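Local coordinates for concanavalin A-like lectin protein kinase family protein (Theobroma cacao, PDB 6CTH), which is probably a lectin receptor-like protein kinase that transfers phosphate from ATP to other proteins, and is here bound to an inhibitor and magnesium, at residues V114-V119 with L287-P292; Y128-G133 with P278-V283; E240-I245 with K257-L262. One frame throughout, in Å; residues are numbered along the deposited sequence. Where two conformers were deposited one is given.

In the fold
All three contacts lie in the mainly helical C-terminal lobe of the kinase. Contacts 1 and 2 share helix 112-132: contact 1 sits near its start and contact 2 at its end, their centres 15 Å apart, and both reach helix 280-287 or the chain just after it. Contact 3, whose centre is 13 Å from that of contact 1 and 24 Å from that of contact 2, touches contact 1 through helix 256-269, with Tyr116 against Cys261 and Val119 against Leu262. The inhibitor pocket takes 19 residues between 23 and 159; segments 240-245, 257-262, 278-283 and 287-292 come later. Nearest in sequence to the magnesium ligands Asp141 and Asp159 is 128-133.

Contact 1 of 3, residues V114-V119 with L287-P292; sequences VRYRIV and LNFEAP
Tyr116, on helix 112-132, and Leu287, at the close of helix 280-287, bring their CA atoms to 8.7 Å, too far for backbone to meet backbone, so side chains from helix 112-132 do the reaching. The Tyr116 side chain leaves with CG opposite the backbone N (chi1 -157°), and this sends the long phenol across until its hydroxyl reaches the end of the other helix. There Tyr116 OH donates to Leu287 O over 2.7 Å. The hydroxyl lies in the carbonyl plane on a lone pair, with a C=O...donor angle of 124°, while the oxygen itself sits at the edge of the phenol ring, near its plane. Tyrosine suits this place because its ring packs against Leu287 and still presents a donor to a helix-end carbonyl. The Leu287 fork divides its contacts: CD2 lies 4.1 Å from Tyr116 CE1, and CD1 comes to 3.9 Å from Val119 CG1. Val119, three residues beyond Tyr116 and so on the same side of its helix, brings a short branched group that meets the leucine at about a right angle. Phe289 is the C-prime residue of the Schellman motif that ends helix 280-287, and its positive phi turns the chain there. Its CZ then approaches Tyr116 OH obliquely at 3.8 Å. Helix 256-269 packs against the same group, with Gln258 and Cys261 at Tyr116, Leu262 at Val119 and Val265 at Leu287. From helix 196-212, Phe203 and Ile210 press on Val119, so the contact joins the lobe's last helix to three that precede it.

Contact 2 of 3, residues Y128-G133 with P278-V283; sequences YLHEEG and PSIRQV
His130 and Ile280 face each other where helix 112-132 runs out and helix 280-287 begins, their CA atoms 8.2 Å apart. From His130, CB points at the other segment and passes 4.7 Å from Ile280 CG2. CG follows, opposite the carbonyl carbon (chi1 -73°), and brings the imidazole near Ile280. ND1 lies 4.3 Å from Ile280 CG2, an oblique approach to the ring, and 2.9 Å from a water at the ring edge, in its plane. At the tip, NE2 is hydrogen-bonded to Asp199 of helix 196-212. Histidine fits because one flat ring serves two polar partners and also has a methyl close by. The water accepts from Ile280 N over 3.0 Å, so it links the imidazole to a backbone N-H of the first helical turn, where no preceding turn supplies an acceptor. Ile280 gives the apolar side of the contact, and its branches also touch Leu126 and Leu127. Beside it the helix start is closed by a capping box: Gln282 N donates to Ser279 OG at 3.2 Å, and Ser279 N to Gln282 OE1 at 3.0 Å. At the outer margin Glu131 CB lies 4.3 Å from Arg281 NH2, oblique to the guanidinium, in one of two conformers. The Glu131 carboxylate salt-bridges Lys196 and makes no ion pair with Arg281 there. Asp199, in the Asp-Val-Tyr-Ser-Phe-Gly run, probably corresponds to the aspartate of helix F that, in protein kinases, holds the backbone of the His-Arg-Asp catalytic loop; its bond to His130 is consistent with a place in the kinase framework that supports that loop.

Contact 3 of 3, residues E240-I245 with K257-L262; sequences ERILDI and KQLECL
Ile242 and Glu260 cross at about a right angle, on a turn and a helix whose CA atoms here come within 6.5 Å. Ile242 stands with CG1 opposite its own carbonyl carbon (chi1 -71°), which spreads the two branches along the helix surface. CG2 settles over the backbone, 4.0 Å from Glu260 CA, and CD1, at the end of the extended branch, reaches Glu260 CG at 4.0 Å. Glu260 is thus touched at its CA and CG, while its carboxylate is carried past the isoleucine. Leu259, one residue earlier, comes in on the other branch: its CG is 4.2 Å from Ile242 CG2, and its CD2 is 4.1 Å from Ile242 O. That carbonyl is already engaged within its own turn, accepting from Ile245 N at 2.8 Å. Leu243 starts out away from the helix, yet its CD2 still brushes Leu259 CD2 at 4.3 Å. Leu259 is enclosed further by Ala246 and Phe254, and Ile242 by Tyr237 of helix 229-238, the helix whose end is marked by the positive phi of Glu240. The turn is pinned on itself by a salt bridge, Arg241 NE to Asp244 OD2 at 2.8 Å, in which the oxygen lies 25° out of the guanidinium plane. Between the two segments, cohesion is therefore by apolar contact alone: Leu259 is the buried member, Ile242 covers it and Leu243 lies at the solvent margin, where a glutamate with an oily stem is also suited, and Arg241 and Asp244 pair with each other and take no part in the contact with the helix.

Contact 1 of 3, residues V114-V119 with L287-P292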
loop_
_atom_site.group_PDB
_atom_site.type_symbol
_atom_site.label_atom_id
_atom_site.label_comp_id
_atom_site.label_asym_id
_atom_site.label_seq_id
_atom_site.Cartn_x
_atom_site.Cartn_y
_atom_site.Cartn_z
ATOM N N VAL A 114 -4.880 14.869 6.775
ATOM C CA VAL A 114 -3.753 14.066 6.313
ATOM C C VAL A 114 -4.215 12.727 5.722
ATOM O O VAL A 114 -3.735 12.343 4.668
ATOM C CB VAL A 114 -2.692 13.899 7.413
ATOM C CG1 VAL A 114 -1.691 12.808 7.052
ATOM C CG2 VAL A 114 -1.985 15.227 7.677
ATOM N N ARG A 115 -5.184 12.065 6.342
ATOM C CA ARG A 115 -5.664 10.789 5.822
ATOM C C ARG A 115 -6.296 10.875 4.430
ATOM O O ARG A 115 -6.048 10.032 3.578
ATOM C CB ARG A 115 -6.684 10.182 6.783
ATOM C CG ARG A 115 -6.093 9.674 8.082
ATOM C CD ARG A 115 -7.176 9.151 9.009
ATOM N NE ARG A 115 -6.755 9.192 10.402
ATOM C CZ ARG A 115 -6.989 8.228 11.284
ATOM N NH1 ARG A 115 -7.645 7.138 10.924
ATOM N NH2 ARG A 115 -6.563 8.359 12.528
ATOM N N TYR A 116 -7.103 11.904 4.210
ATOM C CA TYR A 116 -7.802 12.108 2.933
ATOM C C TYR A 116 -6.734 12.420 1.869
ATOM O O TYR A 116 -6.847 11.947 0.752
ATOM C CB TYR A 116 -8.825 13.216 3.026
ATOM C CG TYR A 116 -9.954 13.149 2.002
ATOM C CD1 TYR A 116 -10.855 12.098 2.001
ATOM C CD2 TYR A 116 -10.143 14.151 1.075
ATOM C CE1 TYR A 116 -11.878 12.029 1.084
ATOM C CE2 TYR A 116 -11.173 14.099 0.129
ATOM C CZ TYR A 116 -12.026 13.030 0.143
ATOM O OH TYR A 116 -13.073 12.979 -0.728
ATOM N N ARG A 117 -5.707 13.171 2.250
ATOM C CA ARG A 117 -4.605 13.484 1.347
ATOM C C ARG A 117 -3.843 12.215 0.963
ATOM O O ARG A 117 -3.484 12.021 -0.189
ATOM C CB ARG A 117 -3.661 14.492 1.996
ATOM C CG ARG A 117 -2.828 15.284 1.005
ATOM C CD ARG A 117 -1.432 15.538 1.545
ATOM N NE ARG A 117 -1.433 16.507 2.632
ATOM C CZ ARG A 117 -0.664 16.419 3.711
ATOM N NH1 ARG A 117 -0.730 17.350 4.649
ATOM N NH2 ARG A 117 0.167 15.400 3.853
ATOM N N ILE A 118 -3.608 11.346 1.942
ATOM C CA ILE A 118 -2.923 10.093 1.710
ATOM C C ILE A 118 -3.689 9.224 0.717
ATOM O O ILE A 118 -3.088 8.615 -0.165
ATOM C CB ILE A 118 -2.649 9.337 3.041
ATOM C CG1 ILE A 118 -1.519 10.048 3.835
ATOM C CG2 ILE A 118 -2.283 7.875 2.786
ATOM C CD1 ILE A 118 -1.377 9.639 5.283
ATOM N N VAL A 119 -5.002 9.143 0.844
ATOM C CA VAL A 119 -5.789 8.327 -0.071
ATOM C C VAL A 119 -5.641 8.915 -1.481
ATOM O O VAL A 119 -5.474 8.163 -2.442
ATOM C CB VAL A 119 -7.267 8.273 0.339
ATOM C CG1 VAL A 119 -8.128 7.631 -0.746
ATOM C CG2 VAL A 119 -7.399 7.519 1.638
ATOM N N LEU A 287 -13.495 11.437 -5.396
ATOM C CA LEU A 287 -12.803 11.983 -4.231
ATOM C C LEU A 287 -12.657 13.510 -4.251
ATOM O O LEU A 287 -12.649 14.143 -3.166
ATOM C CB LEU A 287 -11.383 11.349 -4.071
ATOM C CG LEU A 287 -11.452 9.881 -3.631
ATOM C CD1 LEU A 287 -10.073 9.274 -3.718
ATOM C CD2 LEU A 287 -12.092 9.623 -2.254
ATOM N N ASN A 288 -12.527 14.083 -5.452
ATOM C CA ASN A 288 -12.432 15.542 -5.631
ATOM C C ASN A 288 -13.768 16.194 -5.918
ATOM O O ASN A 288 -13.803 17.366 -6.320
ATOM C CB ASN A 288 -11.431 15.870 -6.741
ATOM C CG ASN A 288 -10.024 15.517 -6.351
ATOM O OD1 ASN A 288 -9.514 14.446 -6.688
ATOM N ND2 ASN A 288 -9.414 16.367 -5.554
ATOM N N PHE A 289 -14.861 15.448 -5.781
ATOM C CA PHE A 289 -16.213 15.974 -5.930
ATOM C C PHE A 289 -16.422 16.598 -7.309
ATOM O O PHE A 289 -17.170 17.577 -7.445
ATOM C CB PHE A 289 -16.510 16.970 -4.807
ATOM C CG PHE A 289 -16.381 16.379 -3.432
ATOM C CD1 PHE A 289 -17.355 15.504 -2.951
ATOM C CD2 PHE A 289 -15.290 16.694 -2.623
ATOM C CE1 PHE A 289 -17.236 14.940 -1.679
ATOM C CE2 PHE A 289 -15.159 16.138 -1.363
ATOM C CZ PHE A 289 -16.128 15.259 -0.895
ATOM N N GLU A 290 -15.782 16.014 -8.319
ATOM C CA GLU A 290 -15.947 16.394 -9.712
ATOM C C GLU A 290 -16.897 15.437 -10.442
ATOM O O GLU A 290 -17.215 15.654 -11.630
ATOM C CB GLU A 290 -14.571 16.445 -10.413
ATOM C CG GLU A 290 -13.618 17.478 -9.827
ATOM C CD GLU A 290 -12.237 17.541 -10.516
ATOM O OE1 GLU A 290 -12.120 17.341 -11.750
ATOM O OE2 GLU A 290 -11.240 17.840 -9.835
ATOM N N ALA A 291 -17.362 14.394 -9.766
ATOM C CA ALA A 291 -18.304 13.433 -10.346
ATOM C C ALA A 291 -19.130 12.833 -9.249
ATOM O O ALA A 291 -18.691 12.855 -8.096
ATOM C CB ALA A 291 -17.581 12.340 -11.133
ATOM N N PRO A 292 -20.309 12.257 -9.573
ATOM C CA PRO A 292 -21.186 11.826 -8.473
ATOM C C PRO A 292 -20.744 10.618 -7.663
ATOM O O PRO A 292 -20.066 9.743 -8.190
ATOM C CB PRO A 292 -22.495 11.454 -9.192
ATOM C CG PRO A 292 -22.461 12.258 -10.429
ATOM C CD PRO A 292 -21.021 12.193 -10.861
#

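Contact 2 of 3, residues Y128-G133 with P278-V283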
loop_
_atom_site.group_PDB
_atom_site.type_symbol
_atom_site.label_atom_id
_atom_site.label_comp_id
_atom_site.label_asym_id
_atom_site.label_seq_id
_atom_site.Cartn_x
_atom_site.Cartn_y
_atom_site.Cartn_z
ATOM N N TYR A 128 -0.977 6.506 -12.190
ATOM C CA TYR A 128 0.318 6.473 -12.904
ATOM C C TYR A 128 0.686 5.043 -13.306
ATOM O O TYR A 128 1.056 4.742 -14.459
ATOM C CB TYR A 128 1.375 7.139 -12.079
ATOM C CG TYR A 128 2.797 7.025 -12.647
ATOM C CD1 TYR A 128 3.214 7.872 -13.640
ATOM C CD2 TYR A 128 3.721 6.098 -12.160
ATOM C CE1 TYR A 128 4.504 7.791 -14.174
ATOM C CE2 TYR A 128 5.004 6.009 -12.671
ATOM C CZ TYR A 128 5.408 6.874 -13.667
ATOM O OH TYR A 128 6.682 6.742 -14.147
ATOM N N LEU A 129 0.549 4.104 -12.358
ATOM C CA LEU A 129 0.819 2.733 -12.657
ATOM C C LEU A 129 -0.064 2.162 -13.750
ATOM O O LEU A 129 0.430 1.500 -14.674
ATOM C CB LEU A 129 0.719 1.843 -11.369
ATOM C CG LEU A 129 1.743 2.073 -10.255
ATOM C CD1 LEU A 129 1.440 1.170 -9.072
ATOM C CD2 LEU A 129 3.167 1.893 -10.752
ATOM N N HIS A 130 -1.354 2.388 -13.662
ATOM C CA HIS A 130 -2.299 1.729 -14.567
ATOM C C HIS A 130 -2.340 2.358 -15.944
ATOM O O HIS A 130 -2.597 1.634 -16.916
ATOM C CB HIS A 130 -3.714 1.705 -13.991
ATOM C CG HIS A 130 -3.873 0.736 -12.852
ATOM N ND1 HIS A 130 -5.056 0.622 -12.124
ATOM C CD2 HIS A 130 -2.986 -0.118 -12.299
ATOM C CE1 HIS A 130 -4.883 -0.304 -11.194
ATOM N NE2 HIS A 130 -3.644 -0.773 -11.265
ATOM N N GLU A 131 -2.095 3.662 -16.028
ATOM C CA GLU A 131 -2.461 4.391 -17.255
ATOM C C GLU A 131 -1.382 5.276 -17.853
ATOM O O GLU A 131 -1.609 5.712 -18.987
ATOM C CB GLU A 131 -3.653 5.285 -16.966
ATOM C CG GLU A 131 -4.915 4.557 -16.504
ATOM C CD GLU A 131 -5.407 3.480 -17.474
ATOM O OE1 GLU A 131 -5.131 3.600 -18.714
ATOM O OE2 GLU A 131 -6.064 2.482 -17.006
ATOM N N GLU A 132 -0.336 5.616 -17.118
ATOM C CA GLU A 132 0.589 6.677 -17.585
ATOM C C GLU A 132 1.908 6.214 -18.127
ATOM O O GLU A 132 2.612 7.042 -18.753
ATOM C CB GLU A 132 0.833 7.682 -16.478
ATOM C CG GLU A 132 -0.423 8.421 -16.035
ATOM C CD GLU A 132 -0.153 9.436 -14.963
ATOM O OE1 GLU A 132 0.887 10.101 -14.996
ATOM O OE2 GLU A 132 -1.045 9.667 -14.149
ATOM N N GLY A 133 2.253 4.934 -17.966
ATOM C CA GLY A 133 3.510 4.377 -18.489
ATOM C C GLY A 133 3.408 3.781 -19.866
ATOM O O GLY A 133 2.296 3.537 -20.363
ATOM N N PRO A 278 -14.829 0.747 -10.163
ATOM C CA PRO A 278 -14.431 1.871 -10.985
ATOM C C PRO A 278 -13.008 1.755 -11.493
ATOM O O PRO A 278 -12.225 0.984 -10.947
ATOM C CB PRO A 278 -14.491 3.039 -10.011
ATOM C CG PRO A 278 -14.137 2.419 -8.674
ATOM C CD PRO A 278 -14.782 1.078 -8.733
ATOM N N SER A 279 -12.679 2.568 -12.497
ATOM C CA SER A 279 -11.309 2.856 -12.803
ATOM C C SER A 279 -10.739 3.798 -11.754
ATOM O O SER A 279 -11.454 4.561 -11.099
ATOM C CB SER A 279 -11.146 3.499 -14.176
ATOM O OG SER A 279 -11.708 4.803 -14.213
ATOM N N ILE A 280 -9.406 3.806 -11.613
ATOM C CA ILE A 280 -8.824 4.686 -10.616
ATOM C C ILE A 280 -9.046 6.174 -11.020
ATOM O O ILE A 280 -9.156 7.029 -10.160
ATOM C CB ILE A 280 -7.343 4.356 -10.322
ATOM C CG1 ILE A 280 -6.866 5.071 -9.059
ATOM C CG2 ILE A 280 -6.466 4.640 -11.521
ATOM C CD1 ILE A 280 -7.485 4.555 -7.799
ATOM N N ARG A 281 -9.093 6.476 -12.305
ATOM C CA ARG A 281 -9.405 7.844 -12.713
ATOM C C ARG A 281 -10.807 8.283 -12.241
ATOM O O ARG A 281 -10.978 9.409 -11.765
ATOM C CB ARG A 281 -9.229 8.019 -14.224
ATOM C CG ARG A 281 -9.339 9.460 -14.654
ATOM C CD ARG A 281 -9.078 9.645 -16.148
ATOM N NE ARG A 281 -7.828 9.078 -16.672
ATOM C CZ ARG A 281 -6.673 9.691 -16.693
ATOM N NH1 ARG A 281 -6.543 10.844 -16.102
ATOM N NH2 ARG A 281 -5.648 9.080 -17.216
ATOM N N GLN A 282 -11.786 7.385 -12.297
ATOM C CA GLN A 282 -13.138 7.691 -11.811
ATOM C C GLN A 282 -13.150 7.905 -10.326
ATOM O O GLN A 282 -13.870 8.765 -9.826
ATOM C CB GLN A 282 -14.120 6.592 -12.178
ATOM C CG GLN A 282 -14.432 6.471 -13.667
ATOM C CD GLN A 282 -15.243 5.229 -14.009
ATOM O OE1 GLN A 282 -15.011 4.118 -13.510
ATOM N NE2 GLN A 282 -16.246 5.425 -14.860
ATOM N N VAL A 283 -12.358 7.090 -9.595
ATOM C CA VAL A 283 -12.198 7.257 -8.166
ATOM C C VAL A 283 -11.682 8.640 -7.825
ATOM O O VAL A 283 -12.218 9.290 -6.942
ATOM C CB VAL A 283 -11.203 6.177 -7.604
ATOM C CG1 VAL A 283 -10.721 6.513 -6.201
ATOM C CG2 VAL A 283 -11.865 4.801 -7.644
HETATM O O HOH W 1 -7.682 1.581 -12.691
#

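Contact 3 of 3, residues E240-I245 with K257-L262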
loop_
_atom_site.group_PDB
_atom_site.type_symbol
_atom_site.label_atom_id
_atom_site.label_comp_id
_atom_site.label_asym_id
_atom_site.label_seq_id
_atom_site.Cartn_x
_atom_site.Cartn_y
_atom_site.Cartn_z
ATOM N N GLU A 240 -27.454 3.374 7.179
ATOM C CA GLU A 240 -27.151 4.831 7.285
ATOM C C GLU A 240 -26.340 5.229 8.531
ATOM O O GLU A 240 -26.627 6.235 9.172
ATOM C CB GLU A 240 -28.433 5.686 7.150
ATOM C CG GLU A 240 -29.125 5.618 5.790
ATOM C CD GLU A 240 -30.088 4.437 5.636
ATOM O OE1 GLU A 240 -30.185 3.611 6.584
ATOM O OE2 GLU A 240 -30.749 4.328 4.574
ATOM N N ARG A 241 -25.320 4.422 8.839
ATOM C CA ARG A 241 -24.421 4.609 9.976
ATOM C C ARG A 241 -22.971 4.904 9.528
ATOM O O ARG A 241 -22.018 4.447 10.142
ATOM C CB ARG A 241 -24.411 3.337 10.821
ATOM C CG ARG A 241 -25.758 2.902 11.405
ATOM C CD ARG A 241 -26.578 4.038 12.029
ATOM N NE ARG A 241 -25.952 4.571 13.256
ATOM C CZ ARG A 241 -26.388 5.637 13.940
ATOM N NH1 ARG A 241 -27.462 6.327 13.539
ATOM N NH2 ARG A 241 -25.739 6.024 15.032
ATOM N N ILE A 242 -22.811 5.699 8.485
ATOM C CA ILE A 242 -21.453 6.041 8.003
ATOM C C ILE A 242 -20.611 6.681 9.108
ATOM O O ILE A 242 -19.464 6.294 9.315
ATOM C CB ILE A 242 -21.506 6.858 6.718
ATOM C CG1 ILE A 242 -21.968 5.928 5.592
ATOM C CG2 ILE A 242 -20.132 7.436 6.391
ATOM C CD1 ILE A 242 -22.002 6.549 4.215
ATOM N N LEU A 243 -21.212 7.515 9.935
ATOM C CA LEU A 243 -20.449 8.179 10.983
ATOM C C LEU A 243 -19.783 7.172 11.911
ATOM O O LEU A 243 -18.682 7.407 12.384
ATOM C CB LEU A 243 -21.322 9.139 11.782
ATOM C CG LEU A 243 -21.801 10.401 11.076
ATOM C CD1 LEU A 243 -22.312 11.392 12.105
ATOM C CD2 LEU A 243 -20.684 11.023 10.259
ATOM N N ASP A 244 -20.462 6.075 12.208
ATOM C CA ASP A 244 -19.875 5.018 13.061
ATOM C C ASP A 244 -18.576 4.389 12.517
ATOM O O ASP A 244 -17.843 3.741 13.274
ATOM C CB ASP A 244 -20.875 3.866 13.274
ATOM C CG ASP A 244 -22.000 4.222 14.222
ATOM O OD1 ASP A 244 -21.722 4.382 15.429
ATOM O OD2 ASP A 244 -23.166 4.317 13.768
ATOM N N ILE A 245 -18.353 4.505 11.220
ATOM C CA ILE A 245 -17.155 3.981 10.586
ATOM C C ILE A 245 -15.855 4.674 10.994
ATOM O O ILE A 245 -14.816 4.048 11.107
ATOM C CB ILE A 245 -17.279 4.046 9.059
ATOM C CG1 ILE A 245 -18.537 3.322 8.606
ATOM C CG2 ILE A 245 -16.050 3.448 8.399
ATOM C CD1 ILE A 245 -18.539 1.859 8.960
ATOM N N LYS A 257 -18.613 15.069 4.971
ATOM C CA LYS A 257 -18.789 14.965 3.535
ATOM C C LYS A 257 -17.637 14.126 2.894
ATOM O O LYS A 257 -17.875 13.289 2.025
ATOM C CB LYS A 257 -18.795 16.376 2.987
ATOM C CG LYS A 257 -19.090 16.511 1.525
ATOM C CD LYS A 257 -18.828 17.957 1.079
ATOM C CE LYS A 257 -18.811 18.071 -0.432
ATOM N NZ LYS A 257 -20.085 17.532 -1.008
ATOM N N GLN A 258 -16.413 14.372 3.347
ATOM C CA GLN A 258 -15.222 13.635 2.872
ATOM C C GLN A 258 -15.231 12.233 3.425
ATOM O O GLN A 258 -14.831 11.299 2.749
ATOM C CB GLN A 258 -13.919 14.360 3.244
ATOM C CG GLN A 258 -13.664 15.638 2.452
ATOM C CD GLN A 258 -12.389 16.365 2.845
ATOM O OE1 GLN A 258 -11.749 16.067 3.846
ATOM N NE2 GLN A 258 -12.021 17.338 2.046
ATOM N N LEU A 259 -15.738 12.045 4.645
ATOM C CA LEU A 259 -15.796 10.705 5.212
ATOM C C LEU A 259 -16.761 9.853 4.429
ATOM O O LEU A 259 -16.461 8.711 4.118
ATOM C CB LEU A 259 -16.217 10.706 6.694
ATOM C CG LEU A 259 -16.492 9.331 7.297
ATOM C CD1 LEU A 259 -15.281 8.400 7.289
ATOM C CD2 LEU A 259 -16.995 9.535 8.719
ATOM N N GLU A 260 -17.941 10.407 4.131
ATOM C CA GLU A 260 -18.912 9.708 3.338
ATOM C C GLU A 260 -18.322 9.315 2.005
ATOM O O GLU A 260 -18.518 8.201 1.521
ATOM C CB GLU A 260 -20.148 10.611 3.084
ATOM C CG GLU A 260 -21.241 9.951 2.276
ATOM C CD GLU A 260 -22.476 10.849 2.156
ATOM O OE1 GLU A 260 -22.336 11.964 1.629
ATOM O OE2 GLU A 260 -23.524 10.429 2.656
ATOM N N CYS A 261 -17.627 10.265 1.405
ATOM C CA CYS A 261 -17.079 10.059 0.082
ATOM C C CYS A 261 -16.045 8.951 0.112
ATOM O O CYS A 261 -16.064 8.075 -0.743
ATOM C CB CYS A 261 -16.461 11.337 -0.416
ATOM S SG CYS A 261 -15.962 11.192 -2.138
ATOM N N LEU A 262 -15.173 9.002 1.104
ATOM C CA LEU A 262 -14.133 7.978 1.285
ATOM C C LEU A 262 -14.729 6.614 1.487
ATOM O O LEU A 262 -14.290 5.662 0.867
ATOM C CB LEU A 262 -13.172 8.338 2.422
ATOM C CG LEU A 262 -11.970 7.397 2.623
ATOM C CD1 LEU A 262 -11.149 7.248 1.358
ATOM C CD2 LEU A 262 -11.059 7.902 3.729
#